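Local atomic coordinates of AtGH3.15 acyl acid amido synthetase (Arabidopsis thaliana, PDB entry 6E1Q), a protein that catalyses the ATP-dependent conjugation of the auxin precursor indole-3-butyric acid, and of the herbicide 2,4-dichlorophenoxybutanoate, to glutamine. Residues 143-148 against 162-167; 93-98 against 327-332; 215-218 against 222-225; 117-122 against 168-173. All blocks are in the same frame, centred on the assembly; numbering follows the deposited sequence. Where two conformers were deposited one is given.

Interaction 1. Residues 143-148 against 162-167; sequences IFYFVT and MVTSFL. With CFA ((2,4-dichlorophenoxy)acetic acid), chain C; CFA ((2,4-dichlorophenoxy)acetic acid), chain D.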
loop_
_atom_site.group_PDB
_atom_site.type_symbol
_atom_site.label_atom_id
_atom_site.label_comp_id
_atom_site.label_asym_id
_atom_site.label_seq_id
_atom_site.Cartn_x
_atom_site.Cartn_y
_atom_site.Cartn_z
ATOM N N ILE A 143 -9.356 6.350 10.525
ATOM C CA ILE A 143 -8.800 5.418 9.554
ATOM C C ILE A 143 -9.845 5.202 8.477
ATOM O O ILE A 143 -10.952 4.730 8.757
ATOM C CB ILE A 143 -8.378 4.094 10.215
ATOM C CG1 ILE A 143 -7.109 4.303 11.050
ATOM C CG2 ILE A 143 -8.114 3.026 9.175
ATOM C CD1 ILE A 143 -6.861 3.203 12.050
ATOM N N PHE A 144 -9.499 5.567 7.250
ATOM C CA PHE A 144 -10.394 5.414 6.117
ATOM C C PHE A 144 -10.153 4.029 5.543
ATOM O O PHE A 144 -9.169 3.785 4.852
ATOM C CB PHE A 144 -10.165 6.518 5.094
ATOM C CG PHE A 144 -10.449 7.890 5.636
ATOM C CD1 PHE A 144 -11.734 8.250 5.984
ATOM C CD2 PHE A 144 -9.431 8.802 5.818
ATOM C CE1 PHE A 144 -12.011 9.504 6.486
ATOM C CE2 PHE A 144 -9.695 10.060 6.320
ATOM C CZ PHE A 144 -10.999 10.409 6.652
ATOM N N TYR A 145 -11.066 3.121 5.835
ATOM C CA TYR A 145 -10.914 1.740 5.421
ATOM C C TYR A 145 -12.279 1.111 5.528
ATOM O O TYR A 145 -12.931 1.250 6.564
ATOM C CB TYR A 145 -9.935 0.975 6.322
ATOM C CG TYR A 145 -9.694 -0.435 5.815
ATOM C CD1 TYR A 145 -8.759 -0.669 4.820
ATOM C CD2 TYR A 145 -10.421 -1.521 6.302
ATOM C CE1 TYR A 145 -8.529 -1.935 4.340
ATOM C CE2 TYR A 145 -10.202 -2.809 5.809
ATOM C CZ TYR A 145 -9.253 -3.000 4.823
ATOM O OH TYR A 145 -8.987 -4.247 4.298
ATOM N N PHE A 146 -12.705 0.409 4.488
ATOM C CA PHE A 146 -13.878 -0.426 4.683
ATOM C C PHE A 146 -13.821 -1.610 3.728
ATOM O O PHE A 146 -13.124 -1.582 2.716
ATOM C CB PHE A 146 -15.186 0.372 4.554
ATOM C CG PHE A 146 -15.254 1.279 3.357
ATOM C CD1 PHE A 146 -15.529 0.769 2.095
ATOM C CD2 PHE A 146 -15.092 2.650 3.504
ATOM C CE1 PHE A 146 -15.623 1.609 0.995
ATOM C CE2 PHE A 146 -15.179 3.496 2.401
ATOM C CZ PHE A 146 -15.444 2.973 1.148
ATOM N N VAL A 147 -14.532 -2.670 4.098
ATOM C CA VAL A 147 -14.539 -3.923 3.354
ATOM C C VAL A 147 -15.940 -4.168 2.806
ATOM O O VAL A 147 -16.938 -3.924 3.496
ATOM C CB VAL A 147 -14.063 -5.097 4.235
ATOM C CG1 VAL A 147 -14.811 -5.115 5.546
ATOM C CG2 VAL A 147 -14.279 -6.405 3.518
ATOM N N THR A 148 -16.011 -4.646 1.563
ATOM C CA THR A 148 -17.275 -4.808 0.858
ATOM C C THR A 148 -17.731 -6.256 0.751
ATOM O O THR A 148 -18.891 -6.492 0.391
ATOM C CB THR A 148 -17.183 -4.209 -0.552
ATOM O OG1 THR A 148 -16.281 -4.985 -1.353
ATOM C CG2 THR A 148 -16.682 -2.780 -0.473
ATOM N N MET A 162 -5.639 -8.398 6.010
ATOM C CA MET A 162 -4.806 -8.235 7.197
ATOM C C MET A 162 -5.285 -7.070 8.056
ATOM O O MET A 162 -5.313 -7.168 9.295
ATOM C CB MET A 162 -3.349 -8.037 6.787
ATOM C CG MET A 162 -2.477 -7.602 7.932
ATOM S SD MET A 162 -2.087 -9.045 8.929
ATOM C CE MET A 162 -2.636 -8.525 10.547
ATOM N N VAL A 163 -5.665 -5.959 7.417
ATOM C CA VAL A 163 -6.184 -4.812 8.162
ATOM C C VAL A 163 -7.410 -5.213 8.972
ATOM O O VAL A 163 -7.497 -4.941 10.177
ATOM C CB VAL A 163 -6.497 -3.652 7.203
ATOM C CG1 VAL A 163 -7.210 -2.562 7.953
ATOM C CG2 VAL A 163 -5.197 -3.139 6.565
ATOM N N THR A 164 -8.377 -5.878 8.328
ATOM C CA THR A 164 -9.570 -6.291 9.066
ATOM C C THR A 164 -9.198 -7.201 10.228
ATOM O O THR A 164 -9.702 -7.037 11.343
ATOM C CB THR A 164 -10.559 -6.998 8.148
ATOM O OG1 THR A 164 -11.024 -6.093 7.143
ATOM C CG2 THR A 164 -11.725 -7.523 8.950
ATOM N N SER A 165 -8.306 -8.167 9.983
ATOM C CA SER A 165 -7.893 -9.072 11.050
ATOM C C SER A 165 -7.215 -8.307 12.177
ATOM O O SER A 165 -7.443 -8.594 13.363
ATOM C CB SER A 165 -6.943 -10.137 10.495
ATOM O OG SER A 165 -7.625 -10.950 9.567
ATOM N N PHE A 166 -6.369 -7.337 11.816
ATOM C CA PHE A 166 -5.694 -6.513 12.811
ATOM C C PHE A 166 -6.705 -5.729 13.646
ATOM O O PHE A 166 -6.689 -5.794 14.880
ATOM C CB PHE A 166 -4.709 -5.579 12.104
ATOM C CG PHE A 166 -3.820 -4.803 13.034
ATOM C CD1 PHE A 166 -2.625 -5.345 13.488
ATOM C CD2 PHE A 166 -4.159 -3.515 13.427
ATOM C CE1 PHE A 166 -1.794 -4.626 14.335
ATOM C CE2 PHE A 166 -3.335 -2.791 14.279
ATOM C CZ PHE A 166 -2.154 -3.349 14.732
ATOM N N LEU A 167 -7.612 -5.010 12.983
ATOM C CA LEU A 167 -8.601 -4.203 13.698
ATOM C C LEU A 167 -9.541 -5.072 14.520
ATOM O O LEU A 167 -9.816 -4.779 15.692
ATOM C CB LEU A 167 -9.398 -3.352 12.706
ATOM C CG LEU A 167 -8.540 -2.337 11.963
ATOM C CD1 LEU A 167 -9.396 -1.517 11.007
ATOM C CD2 LEU A 167 -7.810 -1.444 12.974
HETATM C C1 CFA C . -3.037 4.475 11.230
HETATM C C2 CFA C . -2.003 3.364 11.061
HETATM C "C1'" CFA C . -2.745 2.546 8.945
HETATM C "C2'" CFA C . -2.548 2.329 7.588
HETATM C "C3'" CFA C . -3.545 1.751 6.842
HETATM C "C4'" CFA C . -4.726 1.396 7.442
HETATM C "C5'" CFA C . -4.939 1.597 8.784
HETATM CL CL3 CFA C . -1.038 2.773 6.748
HETATM C "C6'" CFA C . -3.941 2.169 9.534
HETATM O O1 CFA C . -3.727 4.539 12.280
HETATM O O2 CFA C . -3.209 5.306 10.308
HETATM O "O1'" CFA C . -1.730 3.136 9.707
HETATM CL CL4 CFA C . -5.988 0.662 6.452
HETATM C C1 CFA D . 1.197 -3.264 7.967
HETATM C C2 CFA D . 0.057 -2.371 8.467
HETATM C "C1'" CFA D . -0.915 -1.721 10.560
HETATM C "C2'" CFA D . -2.301 -1.746 10.448
HETATM C "C3'" CFA D . -3.070 -0.854 11.187
HETATM C "C4'" CFA D . -2.457 0.055 12.037
HETATM C "C5'" CFA D . -1.079 0.072 12.150
HETATM CL CL3 CFA D . -3.108 -2.916 9.360
HETATM C "C6'" CFA D . -0.313 -0.815 11.417
HETATM O O1 CFA D . 2.195 -3.451 8.706
HETATM O O2 CFA D . 1.162 -3.813 6.831
HETATM O "O1'" CFA D . -0.105 -2.614 9.839
HETATM CL CL4 CFA D . -3.427 1.209 12.998
#
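The ring of Tyr145 carries a methyl group of Val163 over the centre of one face and the hydroxyl of Thr164 at its edge, near the ring plane. This contact, where the loop after strand 140-143 meets the first turn of helix 162-172, borders both (2,4-dichlorophenoxy)acetic acid molecules bound by this GH3 synthetase; the chain D molecule lies with the substrate-binding residues Phe325 and Phe332. Val163 CG1 stands 3.6 Å from the Tyr145 ring centroid and only 6° off the normal, an almost ideal CH-pi contact. The branched valine suits the place because its two methyls serve different partners: while CG1 sits on the tyrosine, CG2 lies 3.5 Å from CL3 of the chain D ligand. Tyr145 CG is anti to the backbone N (chi1 -175°), which carries the ring toward the helix and brings its CD1 3.5 Å from CL4 of the chain C ligand. At the far end of the ring, Tyr145 OH hydrogen-bonds to Thr161 OG1, just ahead of the helix. Thr164 OG1 also bonds to Thr161 OG1 and to Ala187 O; toward Tyr145 it makes only van der Waals contact, 3.6 Å from CE2. Were the tyrosine an alanine, Val163 CG1 would probably face a gap and Thr161 lose its phenolic mate, with a surface gone from beside the ligand chlorine. Two further apolar side chains touch the ligands: Ile143 offers CG2 and CD1 to chain C, and one face of the Phe166 ring receives the chain D ring, with Phe166 CD2 3.6 Å from ligand C3'.

Interaction 2. Residues 93-98 against 327-332; sequences VLLTSS and GSSECF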
loop_
_atom_site.group_PDB
_atom_site.type_symbol
_atom_site.label_atom_id
_atom_site.label_comp_id
_atom_site.label_asym_id
_atom_site.label_seq_id
_atom_site.Cartn_x
_atom_site.Cartn_y
_atom_site.Cartn_z
ATOM N N VAL A 93 -6.972 -17.806 10.191
ATOM C CA VAL A 93 -7.630 -17.153 9.058
ATOM C C VAL A 93 -6.722 -17.298 7.854
ATOM O O VAL A 93 -5.516 -17.497 7.989
ATOM C CB VAL A 93 -7.930 -15.638 9.275
ATOM C CG1 VAL A 93 -9.149 -15.433 10.132
ATOM C CG2 VAL A 93 -6.702 -14.900 9.839
ATOM N N LEU A 94 -7.303 -17.187 6.660
ATOM C CA LEU A 94 -6.501 -16.896 5.483
ATOM C C LEU A 94 -6.638 -15.432 5.108
ATOM O O LEU A 94 -7.742 -14.890 5.084
ATOM C CB LEU A 94 -6.857 -17.765 4.279
ATOM C CG LEU A 94 -6.835 -19.269 4.491
ATOM C CD1 LEU A 94 -7.413 -20.001 3.306
ATOM C CD2 LEU A 94 -5.385 -19.668 4.738
ATOM N N LEU A 95 -5.514 -14.815 4.796
ATOM C CA LEU A 95 -5.474 -13.408 4.445
ATOM C C LEU A 95 -5.507 -13.245 2.928
ATOM O O LEU A 95 -4.717 -13.877 2.218
ATOM C CB LEU A 95 -4.216 -12.763 5.017
ATOM C CG LEU A 95 -4.086 -12.697 6.542
ATOM C CD1 LEU A 95 -2.792 -11.987 6.932
ATOM C CD2 LEU A 95 -5.271 -12.018 7.222
ATOM N N THR A 96 -6.447 -12.439 2.429
ATOM C CA THR A 96 -6.492 -12.109 1.014
ATOM C C THR A 96 -5.570 -10.925 0.764
ATOM O O THR A 96 -5.834 -9.821 1.245
ATOM C CB THR A 96 -7.908 -11.779 0.568
ATOM O OG1 THR A 96 -8.758 -12.867 0.910
ATOM C CG2 THR A 96 -7.937 -11.611 -0.910
ATOM N N SER A 97 -4.522 -11.154 -0.000
ATOM C CA SER A 97 -3.503 -10.147 -0.231
ATOM C C SER A 97 -3.788 -9.403 -1.530
ATOM O O SER A 97 -4.487 -9.905 -2.416
ATOM C CB SER A 97 -2.121 -10.809 -0.271
ATOM O OG SER A 97 -1.195 -10.063 -1.026
ATOM N N SER A 98 -3.283 -8.175 -1.603
ATOM C CA SER A 98 -2.970 -7.581 -2.891
ATOM C C SER A 98 -1.723 -8.259 -3.444
ATOM O O SER A 98 -0.894 -8.790 -2.701
ATOM C CB SER A 98 -2.730 -6.079 -2.764
ATOM O OG SER A 98 -1.394 -5.830 -2.359
ATOM N N GLY A 327 5.410 -4.059 5.698
ATOM C CA GLY A 327 4.892 -5.386 5.983
ATOM C C GLY A 327 4.054 -5.924 4.842
ATOM O O GLY A 327 3.827 -5.259 3.831
ATOM N N SER A 328 3.599 -7.160 5.015
ATOM C CA SER A 328 2.790 -7.834 4.013
ATOM C C SER A 328 1.953 -8.858 4.749
ATOM O O SER A 328 2.171 -9.113 5.935
ATOM C CB SER A 328 3.649 -8.499 2.928
ATOM O OG SER A 328 4.438 -9.534 3.500
ATOM N N SER A 329 0.978 -9.439 4.040
ATOM C CA SER A 329 0.196 -10.516 4.639
ATOM C C SER A 329 1.112 -11.586 5.201
ATOM O O SER A 329 0.864 -12.113 6.286
ATOM C CB SER A 329 -0.766 -11.125 3.613
ATOM O OG SER A 329 -1.761 -10.183 3.256
ATOM N N GLU A 330 2.203 -11.881 4.481
ATOM C CA GLU A 330 3.104 -12.974 4.840
ATOM C C GLU A 330 3.939 -12.658 6.080
ATOM O O GLU A 330 4.285 -13.565 6.852
ATOM C CB GLU A 330 4.026 -13.279 3.655
ATOM C CG GLU A 330 3.309 -13.824 2.399
ATOM C CD GLU A 330 3.013 -12.760 1.350
ATOM O OE1 GLU A 330 2.889 -13.116 0.152
ATOM O OE2 GLU A 330 2.902 -11.575 1.726
ATOM N N CYS A 331 4.294 -11.395 6.282
ATOM C CA CYS A 331 5.219 -11.067 7.364
ATOM C C CYS A 331 5.209 -9.576 7.646
ATOM O O CYS A 331 5.331 -8.774 6.717
ATOM C CB CYS A 331 6.648 -11.502 7.006
ATOM S SG CYS A 331 7.699 -11.687 8.453
ATOM N N PHE A 332 5.089 -9.190 8.911
ATOM C CA PHE A 332 5.407 -7.814 9.287
ATOM C C PHE A 332 6.919 -7.683 9.391
ATOM O O PHE A 332 7.561 -8.460 10.103
ATOM C CB PHE A 332 4.769 -7.431 10.619
ATOM C CG PHE A 332 4.961 -5.997 10.967
ATOM C CD1 PHE A 332 4.428 -5.001 10.165
ATOM C CD2 PHE A 332 5.701 -5.629 12.075
ATOM C CE1 PHE A 332 4.614 -3.667 10.474
ATOM C CE2 PHE A 332 5.886 -4.290 12.388
ATOM C CZ PHE A 332 5.340 -3.315 11.588
HETATM O O HOH W 1 -4.532 -8.678 3.392
#
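Two pieces of the ATP-binding site meet here: strand 91-97 and the corner after it, which supply Ser97 and Ser98, and the loop between strands 321-327 and 332-335, which supplies Gly327 through Glu330. GH3 enzymes belong to the ANL superfamily of adenylating enzymes, and in this one 228 residues of chain separate the two segments. Ser329 carries the contact. Its OG lies 3.6 Å from Ser97 CB, and its CB packs against the side chain of Leu95, whose CD1 comes 3.7 Å from Ser329 O. No direct hydrogen bond joins the segments; a water spans them instead, donating to Thr96 O at 2.8 Å and hydrogen-bonding to Ser329 OG at 3.2 Å. With OG anti to its own carbonyl carbon (chi1 -67°), Ser329 turns its hydroxyl toward the strand and this water. A small polar residue suits the spot, since it can lie against aliphatic carbon and still hold solvent. Leucine suits position 95 because its CD1 branch lies against Ser329 while the side chain also touches Met162 and Ser165 of helix 162-172. Arg118 of helix 112-132 hydrogen-bonds to Ser329 O and, weakly, to Ser328 O. Within the loop, Ser328 OG donates to Glu330 OE2 at 3.1 Å, meeting that oxygen on its anti side and 30° out of the carboxylate plane, while Glu330 OE1 bonds to Tyr404 OH.

Interaction 3. Residues 215-218 against 222-225; sequences LGAP and SFLK. With CFA ((2,4-dichlorophenoxy)acetic acid), chain C.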
loop_
_atom_site.group_PDB
_atom_site.type_symbol
_atom_site.label_atom_id
_atom_site.label_comp_id
_atom_site.label_asym_id
_atom_site.label_seq_id
_atom_site.Cartn_x
_atom_site.Cartn_y
_atom_site.Cartn_z
ATOM N N LEU A 215 -4.795 11.033 10.666
ATOM C CA LEU A 215 -5.552 10.466 9.561
ATOM C C LEU A 215 -4.773 9.289 8.997
ATOM O O LEU A 215 -3.553 9.370 8.832
ATOM C CB LEU A 215 -5.776 11.505 8.463
ATOM C CG LEU A 215 -6.386 12.862 8.858
ATOM C CD1 LEU A 215 -6.409 13.779 7.643
ATOM C CD2 LEU A 215 -7.795 12.704 9.439
ATOM N N GLY A 216 -5.475 8.200 8.710
ATOM C CA GLY A 216 -4.840 7.009 8.178
ATOM C C GLY A 216 -5.665 6.389 7.073
ATOM O O GLY A 216 -6.895 6.503 7.037
ATOM N N ALA A 217 -4.960 5.723 6.172
ATOM C CA ALA A 217 -5.558 4.929 5.110
ATOM C C ALA A 217 -4.484 4.001 4.585
ATOM O O ALA A 217 -3.296 4.224 4.829
ATOM C CB ALA A 217 -6.114 5.820 3.988
ATOM N N PRO A 218 -4.860 2.952 3.856
ATOM C CA PRO A 218 -3.816 2.057 3.329
ATOM C C PRO A 218 -2.780 2.773 2.468
ATOM O O PRO A 218 -1.572 2.621 2.703
ATOM C CB PRO A 218 -4.617 1.015 2.533
ATOM C CG PRO A 218 -6.003 1.053 3.138
ATOM C CD PRO A 218 -6.227 2.487 3.526
ATOM N N SER A 222 -5.496 6.387 -1.507
ATOM C CA SER A 222 -6.760 6.132 -0.818
ATOM C C SER A 222 -7.423 7.422 -0.383
ATOM O O SER A 222 -8.654 7.515 -0.379
ATOM C CB SER A 222 -6.551 5.227 0.408
ATOM O OG SER A 222 -5.712 4.125 0.103
ATOM N N PHE A 223 -6.625 8.422 0.000
ATOM C CA PHE A 223 -7.173 9.690 0.465
ATOM C C PHE A 223 -7.874 10.461 -0.643
ATOM O O PHE A 223 -8.848 11.174 -0.372
ATOM C CB PHE A 223 -6.064 10.543 1.069
ATOM C CG PHE A 223 -5.630 10.072 2.412
ATOM C CD1 PHE A 223 -6.417 10.310 3.520
ATOM C CD2 PHE A 223 -4.457 9.350 2.564
ATOM C CE1 PHE A 223 -6.036 9.868 4.756
ATOM C CE2 PHE A 223 -4.056 8.903 3.821
ATOM C CZ PHE A 223 -4.850 9.157 4.914
ATOM N N LEU A 224 -7.425 10.307 -1.890
ATOM C CA LEU A 224 -8.041 11.036 -2.995
ATOM C C LEU A 224 -9.476 10.593 -3.221
ATOM O O LEU A 224 -10.331 11.401 -3.592
ATOM C CB LEU A 224 -7.231 10.840 -4.274
ATOM C CG LEU A 224 -5.738 10.961 -4.043
ATOM C CD1 LEU A 224 -4.966 10.667 -5.335
ATOM C CD2 LEU A 224 -5.429 12.335 -3.486
ATOM N N LYS A 225 -9.747 9.300 -3.037
ATOM C CA LYS A 225 -11.110 8.799 -3.133
ATOM C C LYS A 225 -11.985 9.363 -2.009
ATOM O O LYS A 225 -13.143 9.712 -2.234
ATOM C CB LYS A 225 -11.067 7.270 -3.118
ATOM C CG LYS A 225 -12.377 6.582 -3.333
ATOM C CD LYS A 225 -12.871 6.768 -4.744
ATOM C CE LYS A 225 -14.170 6.025 -4.980
ATOM N NZ LYS A 225 -14.716 6.270 -6.355
HETATM C C1 CFA C . -3.037 4.475 11.230
HETATM C C2 CFA C . -2.003 3.364 11.061
HETATM C "C1'" CFA C . -2.745 2.546 8.945
HETATM C "C2'" CFA C . -2.548 2.329 7.588
HETATM C "C3'" CFA C . -3.545 1.751 6.842
HETATM C "C4'" CFA C . -4.726 1.396 7.442
HETATM C "C5'" CFA C . -4.939 1.597 8.784
HETATM CL CL3 CFA C . -1.038 2.773 6.748
HETATM C "C6'" CFA C . -3.941 2.169 9.534
HETATM O O1 CFA C . -3.727 4.539 12.280
HETATM O O2 CFA C . -3.209 5.306 10.308
HETATM O "O1'" CFA C . -1.730 3.136 9.707
HETATM CL CL4 CFA C . -5.988 0.662 6.452
#
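The ring of Phe223 is packed tightly against the end of strand 212-217, whereas Ser222, one residue earlier on the helix, meets Pro218 more loosely at the partly exposed margin. In the buried part, Ala217 CB sits over one face of the Phe223 ring, displaced toward the rim, 3.9 Å from the centroid and 22° off the normal. Phe223 CZ reaches the strand backbone, 3.6 Å from Gly216 C, and Leu215 CB adds a contact with CE1. Phe223 CG is anti to the carbonyl carbon (chi1 -74°), which swings the ring toward the strand although its CB leaves the helix at a slant to it. At the other margin, Ser222 CB touches Ala217 CB at 3.7 Å, but its OG is held by Phe219 N and merely approaches Pro218 CD. A small Ala217 lets helix and strand come close. Replacing Phe223 with an alanine would probably open a gap beside Ala217 and Leu215, leaving the strand without this aromatic backing. The strand's other side faces the ligand: Gly216 CA lies 3.2 Å from O2 of the chain C ligand, where any side chain would collide with the carboxylate, and Pro218 CG lies 3.3 Å from ligand CL4. Strand 212-217 is thus packed on the helix that follows it, in the N-terminal, ANL-clan domain, and lines the pocket of the chain C ligand.

Interaction 4. Residues 117-122 against 168-173; sequences QRISFS and KSIKQT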
loop_
_atom_site.group_PDB
_atom_site.type_symbol
_atom_site.label_atom_id
_atom_site.label_comp_id
_atom_site.label_asym_id
_atom_site.label_seq_id
_atom_site.Cartn_x
_atom_site.Cartn_y
_atom_site.Cartn_z
ATOM N N GLN A 117 1.398 -11.397 17.996
ATOM C CA GLN A 117 2.747 -10.834 17.956
ATOM C C GLN A 117 2.802 -9.556 17.123
ATOM O O GLN A 117 3.506 -8.603 17.484
ATOM C CB GLN A 117 3.736 -11.859 17.417
ATOM C CG GLN A 117 5.114 -11.268 17.197
ATOM C CD GLN A 117 6.201 -12.312 17.173
ATOM O OE1 GLN A 117 6.688 -12.740 18.221
ATOM N NE2 GLN A 117 6.593 -12.731 15.972
ATOM N N ARG A 118 2.062 -9.511 16.011
ATOM C CA ARG A 118 2.072 -8.320 15.165
ATOM C C ARG A 118 1.386 -7.156 15.859
ATOM O O ARG A 118 1.814 -5.998 15.729
ATOM C CB ARG A 118 1.370 -8.602 13.834
ATOM C CG ARG A 118 2.151 -9.473 12.871
ATOM C CD ARG A 118 1.392 -9.619 11.565
ATOM N NE ARG A 118 1.803 -10.832 10.888
ATOM C CZ ARG A 118 1.599 -11.091 9.602
ATOM N NH1 ARG A 118 0.956 -10.225 8.825
ATOM N NH2 ARG A 118 2.024 -12.239 9.106
ATOM N N ILE A 119 0.278 -7.444 16.537
ATOM C CA ILE A 119 -0.399 -6.439 17.345
ATOM C C ILE A 119 0.502 -6.001 18.493
ATOM O O ILE A 119 0.691 -4.805 18.737
ATOM C CB ILE A 119 -1.742 -6.997 17.845
ATOM C CG1 ILE A 119 -2.759 -6.991 16.701
ATOM C CG2 ILE A 119 -2.244 -6.220 19.044
ATOM C CD1 ILE A 119 -3.890 -7.941 16.925
ATOM N N SER A 120 1.084 -6.975 19.192
ATOM C CA SER A 120 2.039 -6.715 20.263
ATOM C C SER A 120 3.143 -5.768 19.807
ATOM O O SER A 120 3.405 -4.745 20.451
ATOM C CB SER A 120 2.629 -8.043 20.740
ATOM O OG SER A 120 3.175 -7.950 22.041
ATOM N N PHE A 121 3.793 -6.081 18.682
ATOM C CA PHE A 121 4.878 -5.218 18.235
ATOM C C PHE A 121 4.373 -3.835 17.881
ATOM O O PHE A 121 5.120 -2.857 18.013
ATOM C CB PHE A 121 5.630 -5.803 17.034
ATOM C CG PHE A 121 6.767 -4.925 16.588
ATOM C CD1 PHE A 121 7.982 -4.943 17.263
ATOM C CD2 PHE A 121 6.594 -4.022 15.562
ATOM C CE1 PHE A 121 9.006 -4.097 16.894
ATOM C CE2 PHE A 121 7.621 -3.179 15.183
ATOM C CZ PHE A 121 8.823 -3.212 15.846
ATOM N N SER A 122 3.123 -3.734 17.416
ATOM C CA SER A 122 2.566 -2.428 17.080
ATOM C C SER A 122 2.446 -1.542 18.315
ATOM O O SER A 122 2.607 -0.320 18.229
ATOM C CB SER A 122 1.198 -2.584 16.407
ATOM O OG SER A 122 0.908 -1.470 15.573
ATOM N N LYS A 168 -10.056 -6.143 13.920
ATOM C CA LYS A 168 -10.963 -7.023 14.651
ATOM C C LYS A 168 -10.310 -7.569 15.918
ATOM O O LYS A 168 -10.967 -7.723 16.952
ATOM C CB LYS A 168 -11.424 -8.157 13.736
ATOM C CG LYS A 168 -12.522 -9.030 14.298
ATOM C CD LYS A 168 -12.799 -10.220 13.384
ATOM C CE LYS A 168 -13.484 -11.354 14.141
ATOM N NZ LYS A 168 -14.736 -11.810 13.470
ATOM N N SER A 169 -9.016 -7.860 15.869
ATOM C CA SER A 169 -8.415 -8.459 17.052
ATOM C C SER A 169 -8.226 -7.440 18.170
ATOM O O SER A 169 -8.542 -7.729 19.334
ATOM C CB SER A 169 -7.086 -9.115 16.712
ATOM O OG SER A 169 -6.555 -9.664 17.903
ATOM N N ILE A 170 -7.719 -6.246 17.848
ATOM C CA ILE A 170 -7.546 -5.258 18.908
ATOM C C ILE A 170 -8.901 -4.799 19.421
ATOM O O ILE A 170 -9.030 -4.445 20.593
ATOM C CB ILE A 170 -6.669 -4.066 18.458
ATOM C CG1 ILE A 170 -7.249 -3.342 17.259
ATOM C CG2 ILE A 170 -5.256 -4.521 18.103
ATOM C CD1 ILE A 170 -6.311 -2.260 16.737
ATOM N N LYS A 171 -9.936 -4.833 18.576
ATOM C CA LYS A 171 -11.287 -4.538 19.053
ATOM C C LYS A 171 -11.750 -5.567 20.080
ATOM O O LYS A 171 -12.350 -5.211 21.102
ATOM C CB LYS A 171 -12.272 -4.486 17.885
ATOM C CG LYS A 171 -13.711 -4.811 18.303
ATOM C CD LYS A 171 -14.751 -4.035 17.513
ATOM C CE LYS A 171 -16.106 -4.710 17.629
ATOM N NZ LYS A 171 -17.234 -3.787 17.351
ATOM N N GLN A 172 -11.484 -6.851 19.826
ATOM C CA GLN A 172 -11.921 -7.897 20.744
ATOM C C GLN A 172 -11.107 -7.930 22.033
ATOM O O GLN A 172 -11.482 -8.668 22.950
ATOM C CB GLN A 172 -11.888 -9.260 20.040
ATOM C CG GLN A 172 -12.985 -9.414 18.980
ATOM C CD GLN A 172 -12.933 -10.735 18.221
ATOM O OE1 GLN A 172 -13.871 -11.084 17.502
ATOM N NE2 GLN A 172 -11.838 -11.470 18.376
ATOM N N THR A 173 -10.029 -7.139 22.140
ATOM C CA THR A 173 -9.329 -6.993 23.415
ATOM C C THR A 173 -8.675 -5.615 23.555
ATOM O O THR A 173 -7.552 -5.505 24.058
ATOM C CB THR A 173 -8.278 -8.083 23.615
ATOM O OG1 THR A 173 -7.469 -7.731 24.747
ATOM C CG2 THR A 173 -7.391 -8.246 22.363
#
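Between residues 117-122 and 168-173 the CA atoms of Ile119 and Ile170 come nearest, 7.4 Å apart, a separation small enough for branched aliphatic side chains to meet without any hydrogen bond between the segments. Ile119 does the work from its side, dividing its branches between two successive residues of the other helix. Its CG2 meets Ile170 CG2 at 3.6 Å, a methyl-to-methyl contact in which the side chains cross obliquely. The longer branch passes Ile170 CG2 with CG1 and ends with CD1 against Ser169, 3.4 Å from CB, tighter than usual for two carbons, and 3.3 Å from OG. That branch has CG1 anti to the carbonyl carbon (chi1 -76°). Ile170 adopts the less common rotamer, CG1 lying between its own backbone N and carbonyl carbon (chi1 59°), and presents CG2 to Ile119. Beta-branched residues fit such a seam because they offer a methyl close to the backbone, while serine is small enough to receive the end of Ile119. All three touching residues remain partly exposed, and the buried area is a modest 121 Å². Other residues of helix 112-132 and the preceding turn of helix 162-172 extend the packing: Phe166 lies on Ile119 and Ser122, Arg118 is salt-bridged to Asp114 and hydrogen-bonded to Ser329 O, and Phe121 packs on Val335 of strand 332-335.

How the interactions relate
Interaction 3 is the buried member of the set and interaction 4 the surface one, with interactions 1 and 2 partly buried between these extremes. Helix 162-172 serves both interactions 1 and 4: its first turns meet both the ligands and helix 112-132, and its later turn continues along that helix. Interactions 1 and 3 share the chain C ligand and are joined by a probable hydrogen bond from Phe144 N to Gly216 O. Arg118 connects interaction 4 to the nucleotide loop of interaction 2. Chemistry follows place: aromatic CH-pi packing around the ligands, a water bridge at the ATP site, and plain aliphatic contact between two helices at a partly exposed seam. Interactions 2 and 3 do not touch.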